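Local coordinates for relaxosome protein TraM (Escherichia coli, PDB 4QPO), which binds plasmid DNA as a homotetramer and forms part of the relaxosome, which promotes the site-specific cutting by TraI at the origin of transfer during conjugation, at residues Ala17-Arg22 against Ser35-Met40. Numbering follows the deposited sequence.
Sequences AIIEKR and SATASM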
ATOM      1  N   ALA A  17       9.785 -14.278   7.112  1.00 75.83           N
ATOM      2  CA  ALA A  17      10.957 -13.533   6.660  1.00 78.89           C
ATOM      3  C   ALA A  17      11.002 -12.143   7.302  1.00 79.84           C
ATOM      4  O   ALA A  17      12.076 -11.626   7.599  1.00 80.60           O
ATOM      5  CB  ALA A  17      10.961 -13.420   5.150  1.00 76.80           C
ATOM      6  N   ILE A  18       9.835 -11.543   7.516  1.00 76.59           N
ATOM      7  CA  ILE A  18       9.770 -10.272   8.226  1.00 77.49           C
ATOM      8  C   ILE A  18      10.343 -10.465   9.608  1.00 77.47           C
ATOM      9  O   ILE A  18      11.224  -9.721  10.019  1.00 80.54           O
ATOM     10  CB  ILE A  18       8.334  -9.724   8.360  1.00 75.71           C
ATOM     11  CG1 ILE A  18       7.699  -9.505   6.991  1.00 74.34           C
ATOM     12  CG2 ILE A  18       8.335  -8.415   9.152  1.00 77.09           C
ATOM     13  CD1 ILE A  18       8.325  -8.398   6.224  1.00 75.82           C
ATOM     14  N   ILE A  19       9.833 -11.478  10.306  1.00 76.61           N
ATOM     15  CA  ILE A  19      10.291 -11.844  11.642  1.00 79.39           C
ATOM     16  C   ILE A  19      11.820 -11.948  11.704  1.00 83.62           C
ATOM     17  O   ILE A  19      12.454 -11.392  12.601  1.00 86.70           O
ATOM     18  CB  ILE A  19       9.675 -13.193  12.095  1.00 88.25           C
ATOM     19  CG1 ILE A  19       8.152 -13.086  12.223  1.00 85.68           C
ATOM     20  CG2 ILE A  19      10.294 -13.647  13.410  1.00 92.07           C
ATOM     21  CD1 ILE A  19       7.472 -14.404  12.529  1.00 84.26           C
ATOM     22  N   GLU A  20      12.397 -12.649  10.730  1.00 84.16           N
ATOM     23  CA  GLU A  20      13.842 -12.868  10.666  1.00 88.54           C
ATOM     24  C   GLU A  20      14.622 -11.576  10.431  1.00 92.89           C
ATOM     25  O   GLU A  20      15.643 -11.328  11.076  1.00 94.72           O
ATOM     26  CB  GLU A  20      14.174 -13.877   9.563  1.00 88.89           C
ATOM     27  CG  GLU A  20      14.063 -15.326   9.989  1.00 94.49           C
ATOM     28  CD  GLU A  20      15.230 -15.769  10.856  1.00 99.63           C
ATOM     29  OE1 GLU A  20      16.265 -15.064  10.878  1.00103.01           O
ATOM     30  OE2 GLU A  20      15.117 -16.826  11.514  1.00100.51           O
ATOM     31  N   LYS A  21      14.142 -10.767   9.492  1.00 90.95           N
ATOM     32  CA  LYS A  21      14.788  -9.503   9.146  1.00 95.51           C
ATOM     33  C   LYS A  21      14.743  -8.514  10.316  1.00 99.55           C
ATOM     34  O   LYS A  21      15.663  -7.711  10.500  1.00103.45           O
ATOM     35  CB  LYS A  21      14.127  -8.897   7.905  1.00 93.53           C
ATOM     36  CG  LYS A  21      14.833  -7.678   7.338  1.00 97.65           C
ATOM     37  CD  LYS A  21      14.288  -7.332   5.963  1.00 96.37           C
ATOM     38  CE  LYS A  21      15.121  -6.254   5.288  1.00101.58           C
ATOM     39  NZ  LYS A  21      14.780  -6.078   3.840  1.00100.68           N
ATOM     40  N   ARG A  22      13.669  -8.578  11.102  1.00 97.51           N
ATOM     41  CA  ARG A  22      13.549  -7.752  12.298  1.00100.70           C
ATOM     42  C   ARG A  22      14.584  -8.176  13.336  1.00103.48           C
ATOM     43  O   ARG A  22      15.316  -7.340  13.857  1.00107.23           O
ATOM     44  CB  ARG A  22      12.142  -7.838  12.889  1.00101.01           C
ATOM     45  CG  ARG A  22      11.022  -7.359  11.968  1.00100.20           C
ATOM     46  CD  ARG A  22      10.677  -5.898  12.180  1.00103.64           C
ATOM     47  NE  ARG A  22       9.244  -5.642  12.031  1.00101.22           N
ATOM     48  CZ  ARG A  22       8.381  -5.630  13.042  1.00101.36           C
ATOM     49  NH1 ARG A  22       8.807  -5.858  14.275  1.00104.21           N
ATOM     50  NH2 ARG A  22       7.093  -5.387  12.827  1.00 99.00           N
ATOM     51  N   SER A  35       2.179 -13.499  15.384  1.00 56.40           N
ATOM     52  CA  SER A  35       0.877 -12.856  15.550  1.00 57.52           C
ATOM     53  C   SER A  35       1.008 -11.348  15.594  1.00 56.42           C
ATOM     54  O   SER A  35       0.230 -10.644  14.982  1.00 53.70           O
ATOM     55  CB  SER A  35       0.190 -13.351  16.825  1.00 62.47           C
ATOM     56  OG  SER A  35      -0.154 -14.718  16.709  1.00 63.68           O
ATOM     57  N   ALA A  36       1.994 -10.860  16.337  1.00 62.04           N
ATOM     58  CA  ALA A  36       2.188  -9.425  16.480  1.00 62.87           C
ATOM     59  C   ALA A  36       2.401  -8.786  15.114  1.00 60.23           C
ATOM     60  O   ALA A  36       1.813  -7.750  14.804  1.00 58.83           O
ATOM     61  CB  ALA A  36       3.365  -9.133  17.403  1.00 67.38           C
ATOM     62  N   THR A  37       3.223  -9.437  14.295  1.00 60.85           N
ATOM     63  CA  THR A  37       3.537  -8.968  12.957  1.00 59.73           C
ATOM     64  C   THR A  37       2.317  -9.052  12.044  1.00 54.93           C
ATOM     65  O   THR A  37       2.002  -8.098  11.334  1.00 52.04           O
ATOM     66  CB  THR A  37       4.710  -9.774  12.356  1.00 62.83           C
ATOM     67  OG1 THR A  37       5.894  -9.455  13.081  1.00 70.19           O
ATOM     68  CG2 THR A  37       4.936  -9.419  10.900  1.00 62.28           C
ATOM     69  N   ALA A  38       1.634 -10.191  12.079  1.00 52.05           N
ATOM     70  CA  ALA A  38       0.415 -10.395  11.316  1.00 47.10           C
ATOM     71  C   ALA A  38      -0.632  -9.341  11.656  1.00 49.53           C
ATOM     72  O   ALA A  38      -1.279  -8.787  10.780  1.00 50.43           O
ATOM     73  CB  ALA A  38      -0.144 -11.794  11.582  1.00 46.28           C
ATOM     74  N   SER A  39      -0.789  -9.078  12.940  1.00 50.11           N
ATOM     75  CA  SER A  39      -1.774  -8.128  13.413  1.00 49.54           C
ATOM     76  C   SER A  39      -1.392  -6.724  12.962  1.00 49.64           C
ATOM     77  O   SER A  39      -2.242  -5.910  12.573  1.00 45.49           O
ATOM     78  CB  SER A  39      -1.875  -8.234  14.938  1.00 54.25           C
ATOM     79  OG  SER A  39      -2.607  -7.159  15.482  1.00 59.35           O
ATOM     80  N   MET A  40      -0.093  -6.457  12.978  1.00 51.82           N
ATOM     81  CA  MET A  40       0.427  -5.170  12.556  1.00 50.75           C
ATOM     82  C   MET A  40       0.178  -4.966  11.075  1.00 43.97           C
ATOM     83  O   MET A  40      -0.117  -3.863  10.636  1.00 42.41           O
ATOM     84  CB  MET A  40       1.929  -5.062  12.860  1.00 57.33           C
ATOM     85  CG  MET A  40       2.503  -3.660  12.689  1.00 60.80           C
ATOM     86  SD  MET A  40       3.967  -3.617  11.633  1.00133.91           S
ATOM     87  CE  MET A  40       3.211  -3.940  10.057  1.00 45.75           C
TER
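I19 and T37 mark the closest backbone approach, their CA atoms 7.5 Å apart, where the helical segments 17-22 and 35-40 pass with axes 10.4 Å from each other at 110°. At this spacing the helices meet through side chains alone, and no hydrogen bond joins the two segments. T37 carries most of the contact, its side chain directed at I18, I19 and R22, one turn of the first helix. With OG1 beside the backbone N (chi1 -68°), its CG2 is anti to that N and meets the like-placed methyl of I18, CG2 to CG2 at 4.0 Å. I19 CG1 comes within 4.4 Å of T37 OG1, a loose contact. The R22 chain, bent at chi2 and chi3, carries its guanidinium over T37: OG1 lies under one face, 4.2 Å from R22 NH2, while also making a weak hydrogen bond to S33 O, just before helix 34-52. Near the guanidinium plane, at its edge, M40 SD stands 3.8 Å from R22 NH2. The bend at chi2 of M40 (-128°) turns SD to this edge, and the two long side chains meet at a slant on the partly exposed side of the contact. V32, in the loop joining the helices, packs on I19, R22 and T37. The contact thus ties together the two helices of a ribbon-helix-helix DNA-binding domain, helix 9-23 and helix 34-52. The second subunit adds M53 against I18, while L5 of its strand 2-6 packs on S35, A38 and S39.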